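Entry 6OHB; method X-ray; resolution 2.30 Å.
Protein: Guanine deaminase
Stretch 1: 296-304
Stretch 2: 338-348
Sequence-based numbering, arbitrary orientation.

Stretch 1 296-304: AFCPTSNLY
Stretch 2 338-348: QTLNEAYKVLQ

Packing of a strand-turn-helix segment (296-304) against one helix (338-348) of guanine deaminase. A296 and F297 end a strand; C298 (phi/psi -128/87) is the N-cap, and helix 299-304 starts at P299, with N302 N hydrogen-bonded to C298 O (3.3 Å) and L303 N to P299 O (3.0 Å). Stretch 2 is helical throughout. The axes approach to 8.9 Å with N-to-C directions 56° apart, and the register is marked by P299 and A343, whose CA atoms lie 5.2 Å apart. At this point P299, C-gamma endo, sits as a knob among T339, E342, A343 and V346, its CG 3.3 Å from T339 O and 3.7 Å from A343 CB. The CA-to-CB bond of F297 points toward the helix, and chi1 t with chi2 15° sets CE2 3.7 Å from A343 CB, while V346 CG1 and L347 CD1 lie at the ring edge. V346 (t) also places CG2 3.8 Å from CD1 of L303 (m, t). Chi1 m of E342 places its CG 3.2 Å from T300 OG1; chi2 m and chi3 -45° then place OE2, which accepts a 2.6 Å salt-bridge hydrogen bond from K345 NZ (m, t, chi3 -134° off its wells, chi4 t). No direct hydrogen bond crosses; T300 and T339, both m, share a water 2.7 Å from each OG1, which donates to T339 OG1.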

ATOM      1  N   ALA A 296      -5.374 -19.619  -2.653  1.00 45.00           N
ATOM      2  CA  ALA A 296      -4.448 -18.511  -2.881  1.00 43.74           C
ATOM      3  C   ALA A 296      -5.125 -17.208  -2.464  1.00 44.23           C
ATOM      4  O   ALA A 296      -6.001 -16.702  -3.172  1.00 43.56           O
ATOM      5  CB  ALA A 296      -4.008 -18.453  -4.342  1.00 39.30           C
ATOM      6  N   PHE A 297      -4.690 -16.663  -1.330  1.00 40.89           N
ATOM      7  CA  PHE A 297      -5.191 -15.410  -0.775  1.00 39.62           C
ATOM      8  C   PHE A 297      -4.504 -14.246  -1.483  1.00 44.84           C
ATOM      9  O   PHE A 297      -3.275 -14.124  -1.433  1.00 42.04           O
ATOM     10  CB  PHE A 297      -4.930 -15.412   0.737  1.00 37.67           C
ATOM     11  CG  PHE A 297      -5.426 -14.194   1.483  1.00 41.91           C
ATOM     12  CD1 PHE A 297      -6.332 -13.306   0.927  1.00 38.40           C
ATOM     13  CD2 PHE A 297      -4.969 -13.954   2.775  1.00 38.40           C
ATOM     14  CE1 PHE A 297      -6.765 -12.196   1.641  1.00 42.80           C
ATOM     15  CE2 PHE A 297      -5.394 -12.854   3.488  1.00 44.71           C
ATOM     16  CZ  PHE A 297      -6.291 -11.971   2.925  1.00 42.87           C
ATOM     17  N   CYS A 298      -5.292 -13.386  -2.141  1.00 37.83           N
ATOM     18  CA  CYS A 298      -4.770 -12.231  -2.877  1.00 37.29           C
ATOM     19  C   CYS A 298      -5.491 -10.968  -2.427  1.00 44.24           C
ATOM     20  O   CYS A 298      -6.463 -10.535  -3.073  1.00 44.67           O
ATOM     21  CB  CYS A 298      -4.955 -12.401  -4.389  1.00 42.21           C
ATOM     22  SG  CYS A 298      -4.710 -14.047  -5.080  1.00 45.75           S
ATOM     23  N   PRO A 299      -5.012 -10.314  -1.361  1.00 44.78           N
ATOM     24  CA  PRO A 299      -5.774  -9.172  -0.826  1.00 40.02           C
ATOM     25  C   PRO A 299      -5.796  -7.952  -1.740  1.00 42.52           C
ATOM     26  O   PRO A 299      -6.818  -7.249  -1.804  1.00 43.71           O
ATOM     27  CB  PRO A 299      -5.075  -8.876   0.507  1.00 44.51           C
ATOM     28  CG  PRO A 299      -3.700  -9.453   0.353  1.00 40.05           C
ATOM     29  CD  PRO A 299      -3.876 -10.679  -0.498  1.00 36.49           C
ATOM     30  N   THR A 300      -4.705  -7.683  -2.462  1.00 43.44           N
ATOM     31  CA  THR A 300      -4.602  -6.439  -3.223  1.00 43.84           C
ATOM     32  C   THR A 300      -5.644  -6.368  -4.335  1.00 43.49           C
ATOM     33  O   THR A 300      -6.385  -5.383  -4.446  1.00 42.55           O
ATOM     34  CB  THR A 300      -3.190  -6.297  -3.796  1.00 42.73           C
ATOM     35  OG1 THR A 300      -2.240  -6.282  -2.727  1.00 45.83           O
ATOM     36  CG2 THR A 300      -3.058  -5.002  -4.589  1.00 49.00           C
ATOM     37  N   SER A 301      -5.712  -7.405  -5.174  1.00 47.05           N
ATOM     38  CA  SER A 301      -6.721  -7.423  -6.225  1.00 48.04           C
ATOM     39  C   SER A 301      -8.130  -7.545  -5.650  1.00 46.32           C
ATOM     40  O   SER A 301      -9.074  -6.975  -6.209  1.00 45.60           O
ATOM     41  CB  SER A 301      -6.436  -8.548  -7.222  1.00 40.37           C
ATOM     42  OG  SER A 301      -7.026  -9.764  -6.807  1.00 52.99           O
ATOM     43  N   ASN A 302      -8.295  -8.255  -4.527  1.00 40.26           N
ATOM     44  CA  ASN A 302      -9.611  -8.305  -3.891  1.00 43.16           C
ATOM     45  C   ASN A 302     -10.096  -6.905  -3.531  1.00 52.51           C
ATOM     46  O   ASN A 302     -11.291  -6.602  -3.643  1.00 48.02           O
ATOM     47  CB  ASN A 302      -9.583  -9.182  -2.638  1.00 40.17           C
ATOM     48  CG  ASN A 302      -9.388 -10.661  -2.944  1.00 46.01           C
ATOM     49  OD1 ASN A 302      -9.415 -11.093  -4.099  1.00 43.33           O
ATOM     50  ND2 ASN A 302      -9.189 -11.446  -1.896  1.00 37.22           N
ATOM     51  N   LEU A 303      -9.184  -6.034  -3.097  1.00 48.39           N
ATOM     52  CA  LEU A 303      -9.593  -4.688  -2.715  1.00 43.47           C
ATOM     53  C   LEU A 303      -9.783  -3.781  -3.931  1.00 48.94           C
ATOM     54  O   LEU A 303     -10.761  -3.025  -3.992  1.00 48.53           O
ATOM     55  CB  LEU A 303      -8.578  -4.086  -1.745  1.00 45.10           C
ATOM     56  CG  LEU A 303      -8.623  -4.613  -0.312  1.00 42.81           C
ATOM     57  CD1 LEU A 303      -7.542  -3.958   0.534  1.00 43.39           C
ATOM     58  CD2 LEU A 303      -9.995  -4.382   0.296  1.00 42.39           C
ATOM     59  N   TYR A 304      -8.871  -3.841  -4.910  1.00 42.92           N
ATOM     60  CA  TYR A 304      -8.993  -2.973  -6.083  1.00 47.08           C
ATOM     61  C   TYR A 304     -10.286  -3.231  -6.851  1.00 48.80           C
ATOM     62  O   TYR A 304     -10.894  -2.297  -7.385  1.00 49.81           O
ATOM     63  CB  TYR A 304      -7.797  -3.158  -7.021  1.00 47.97           C
ATOM     64  CG  TYR A 304      -6.573  -2.334  -6.679  1.00 52.00           C
ATOM     65  CD1 TYR A 304      -6.639  -0.947  -6.591  1.00 50.79           C
ATOM     66  CD2 TYR A 304      -5.344  -2.943  -6.467  1.00 53.08           C
ATOM     67  CE1 TYR A 304      -5.514  -0.193  -6.284  1.00 52.11           C
ATOM     68  CE2 TYR A 304      -4.215  -2.201  -6.164  1.00 49.35           C
ATOM     69  CZ  TYR A 304      -4.302  -0.832  -6.071  1.00 57.81           C
ATOM     70  OH  TYR A 304      -3.168  -0.112  -5.766  1.00 60.95           O
ATOM     71  N   GLN A 338       4.413  -5.988   0.703  1.00 35.00           N
ATOM     72  CA  GLN A 338       3.239  -5.156   0.477  1.00 38.45           C
ATOM     73  C   GLN A 338       1.968  -5.996   0.395  1.00 35.05           C
ATOM     74  O   GLN A 338       0.903  -5.565   0.858  1.00 37.80           O
ATOM     75  CB  GLN A 338       3.437  -4.330  -0.796  1.00 32.81           C
ATOM     76  CG  GLN A 338       4.642  -3.410  -0.716  1.00 36.65           C
ATOM     77  CD  GLN A 338       4.799  -2.528  -1.938  1.00 42.78           C
ATOM     78  OE1 GLN A 338       5.036  -3.014  -3.042  1.00 48.73           O
ATOM     79  NE2 GLN A 338       4.674  -1.221  -1.742  1.00 46.56           N
ATOM     80  N   THR A 339       2.060  -7.201  -0.188  1.00 33.60           N
ATOM     81  CA  THR A 339       0.907  -8.104  -0.212  1.00 36.89           C
ATOM     82  C   THR A 339       0.445  -8.441   1.200  1.00 36.72           C
ATOM     83  O   THR A 339      -0.759  -8.453   1.487  1.00 41.93           O
ATOM     84  CB  THR A 339       1.238  -9.381  -0.985  1.00 41.27           C
ATOM     85  OG1 THR A 339       1.656  -9.043  -2.312  1.00 38.94           O
ATOM     86  CG2 THR A 339       0.021 -10.288  -1.068  1.00 41.24           C
ATOM     87  N   LEU A 340       1.391  -8.715   2.098  1.00 41.31           N
ATOM     88  CA  LEU A 340       1.022  -9.013   3.475  1.00 39.29           C
ATOM     89  C   LEU A 340       0.490  -7.772   4.178  1.00 33.56           C
ATOM     90  O   LEU A 340      -0.387  -7.878   5.040  1.00 40.84           O
ATOM     91  CB  LEU A 340       2.219  -9.588   4.226  1.00 34.77           C
ATOM     92  CG  LEU A 340       2.753 -10.930   3.725  1.00 42.28           C
ATOM     93  CD1 LEU A 340       4.131 -11.192   4.324  1.00 39.43           C
ATOM     94  CD2 LEU A 340       1.786 -12.062   4.056  1.00 38.64           C
ATOM     95  N   ASN A 341       1.002  -6.592   3.831  1.00 36.78           N
ATOM     96  CA  ASN A 341       0.407  -5.356   4.339  1.00 43.34           C
ATOM     97  C   ASN A 341      -1.075  -5.257   3.963  1.00 38.90           C
ATOM     98  O   ASN A 341      -1.929  -4.922   4.806  1.00 40.90           O
ATOM     99  CB  ASN A 341       1.180  -4.155   3.797  1.00 39.06           C
ATOM    100  CG  ASN A 341       0.989  -2.911   4.636  1.00 55.03           C
ATOM    101  OD1 ASN A 341       0.938  -2.975   5.864  1.00 54.68           O
ATOM    102  ND2 ASN A 341       0.878  -1.764   3.974  1.00 46.85           N
ATOM    103  N   GLU A 342      -1.401  -5.570   2.706  1.00 35.45           N
ATOM    104  CA  GLU A 342      -2.801  -5.512   2.286  1.00 43.85           C
ATOM    105  C   GLU A 342      -3.632  -6.583   2.982  1.00 39.90           C
ATOM    106  O   GLU A 342      -4.788  -6.337   3.359  1.00 41.50           O
ATOM    107  CB  GLU A 342      -2.914  -5.655   0.768  1.00 37.73           C
ATOM    108  CG  GLU A 342      -2.199  -4.565  -0.012  1.00 49.65           C
ATOM    109  CD  GLU A 342      -2.812  -3.193   0.199  1.00 58.33           C
ATOM    110  OE1 GLU A 342      -4.055  -3.086   0.155  1.00 56.08           O
ATOM    111  OE2 GLU A 342      -2.047  -2.225   0.404  1.00 61.76           O
ATOM    112  N   ALA A 343      -3.057  -7.774   3.169  1.00 33.72           N
ATOM    113  CA  ALA A 343      -3.744  -8.818   3.921  1.00 35.82           C
ATOM    114  C   ALA A 343      -4.035  -8.362   5.341  1.00 37.34           C
ATOM    115  O   ALA A 343      -5.115  -8.628   5.882  1.00 42.84           O
ATOM    116  CB  ALA A 343      -2.912 -10.098   3.932  1.00 36.48           C
ATOM    117  N   TYR A 344      -3.072  -7.680   5.964  1.00 31.25           N
ATOM    118  CA  TYR A 344      -3.277  -7.152   7.305  1.00 32.87           C
ATOM    119  C   TYR A 344      -4.446  -6.169   7.341  1.00 40.84           C
ATOM    120  O   TYR A 344      -5.262  -6.201   8.270  1.00 40.38           O
ATOM    121  CB  TYR A 344      -1.988  -6.494   7.801  1.00 34.31           C
ATOM    122  CG  TYR A 344      -2.079  -5.960   9.210  1.00 44.62           C
ATOM    123  CD1 TYR A 344      -2.555  -4.673   9.464  1.00 44.63           C
ATOM    124  CD2 TYR A 344      -1.699  -6.744  10.293  1.00 43.80           C
ATOM    125  CE1 TYR A 344      -2.649  -4.184  10.761  1.00 50.71           C
ATOM    126  CE2 TYR A 344      -1.785  -6.265  11.590  1.00 46.44           C
ATOM    127  CZ  TYR A 344      -2.261  -4.987  11.819  1.00 54.92           C
ATOM    128  OH  TYR A 344      -2.346  -4.513  13.110  1.00 63.12           O
ATOM    129  N   LYS A 345      -4.548  -5.284   6.341  1.00 32.87           N
ATOM    130  CA  LYS A 345      -5.689  -4.357   6.336  1.00 40.62           C
ATOM    131  C   LYS A 345      -7.016  -5.094   6.136  1.00 40.35           C
ATOM    132  O   LYS A 345      -8.007  -4.798   6.817  1.00 38.35           O
ATOM    133  CB  LYS A 345      -5.512  -3.268   5.276  1.00 40.19           C
ATOM    134  CG  LYS A 345      -4.363  -2.313   5.564  1.00 41.95           C
ATOM    135  CD  LYS A 345      -4.149  -1.366   4.403  1.00 46.57           C
ATOM    136  CE  LYS A 345      -2.685  -1.248   4.042  1.00 53.65           C
ATOM    137  NZ  LYS A 345      -2.527  -0.940   2.597  1.00 56.90           N
ATOM    138  N   VAL A 346      -7.053  -6.056   5.211  1.00 35.06           N
ATOM    139  CA  VAL A 346      -8.277  -6.824   4.979  1.00 39.75           C
ATOM    140  C   VAL A 346      -8.726  -7.517   6.265  1.00 45.77           C
ATOM    141  O   VAL A 346      -9.911  -7.479   6.651  1.00 46.06           O
ATOM    142  CB  VAL A 346      -8.035  -7.838   3.840  1.00 42.49           C
ATOM    143  CG1 VAL A 346      -9.000  -9.009   3.931  1.00 45.78           C
ATOM    144  CG2 VAL A 346      -8.117  -7.153   2.478  1.00 38.84           C
ATOM    145  N   LEU A 347      -7.776  -8.116   6.984  1.00 41.11           N
ATOM    146  CA  LEU A 347      -8.131  -8.853   8.187  1.00 45.97           C
ATOM    147  C   LEU A 347      -8.509  -7.915   9.329  1.00 42.95           C
ATOM    148  O   LEU A 347      -9.401  -8.234  10.125  1.00 46.86           O
ATOM    149  CB  LEU A 347      -6.986  -9.786   8.565  1.00 40.90           C
ATOM    150  CG  LEU A 347      -6.898 -10.806   7.428  1.00 43.27           C
ATOM    151  CD1 LEU A 347      -5.569 -11.546   7.411  1.00 42.16           C
ATOM    152  CD2 LEU A 347      -8.087 -11.769   7.489  1.00 43.25           C
ATOM    153  N   GLN A 348      -7.858  -6.751   9.424  1.00 38.45           N
ATOM    154  CA  GLN A 348      -8.294  -5.753  10.397  1.00 48.07           C
ATOM    155  C   GLN A 348      -9.734  -5.336  10.131  1.00 47.12           C
ATOM    156  O   GLN A 348     -10.504  -5.091  11.066  1.00 44.38           O
ATOM    157  CB  GLN A 348      -7.381  -4.527  10.357  1.00 45.00           C
ATOM    158  CG  GLN A 348      -6.139  -4.617  11.231  1.00 55.46           C
ATOM    159  CD  GLN A 348      -6.459  -4.762  12.708  1.00 57.86           C
ATOM    160  OE1 GLN A 348      -6.138  -5.780  13.326  1.00 63.85           O
ATOM    161  NE2 GLN A 348      -7.113  -3.753  13.277  1.00 50.70           N
TER
HETATM  162  O   HOH W   1      -0.239  -7.763  -3.753  1.00 45.31           O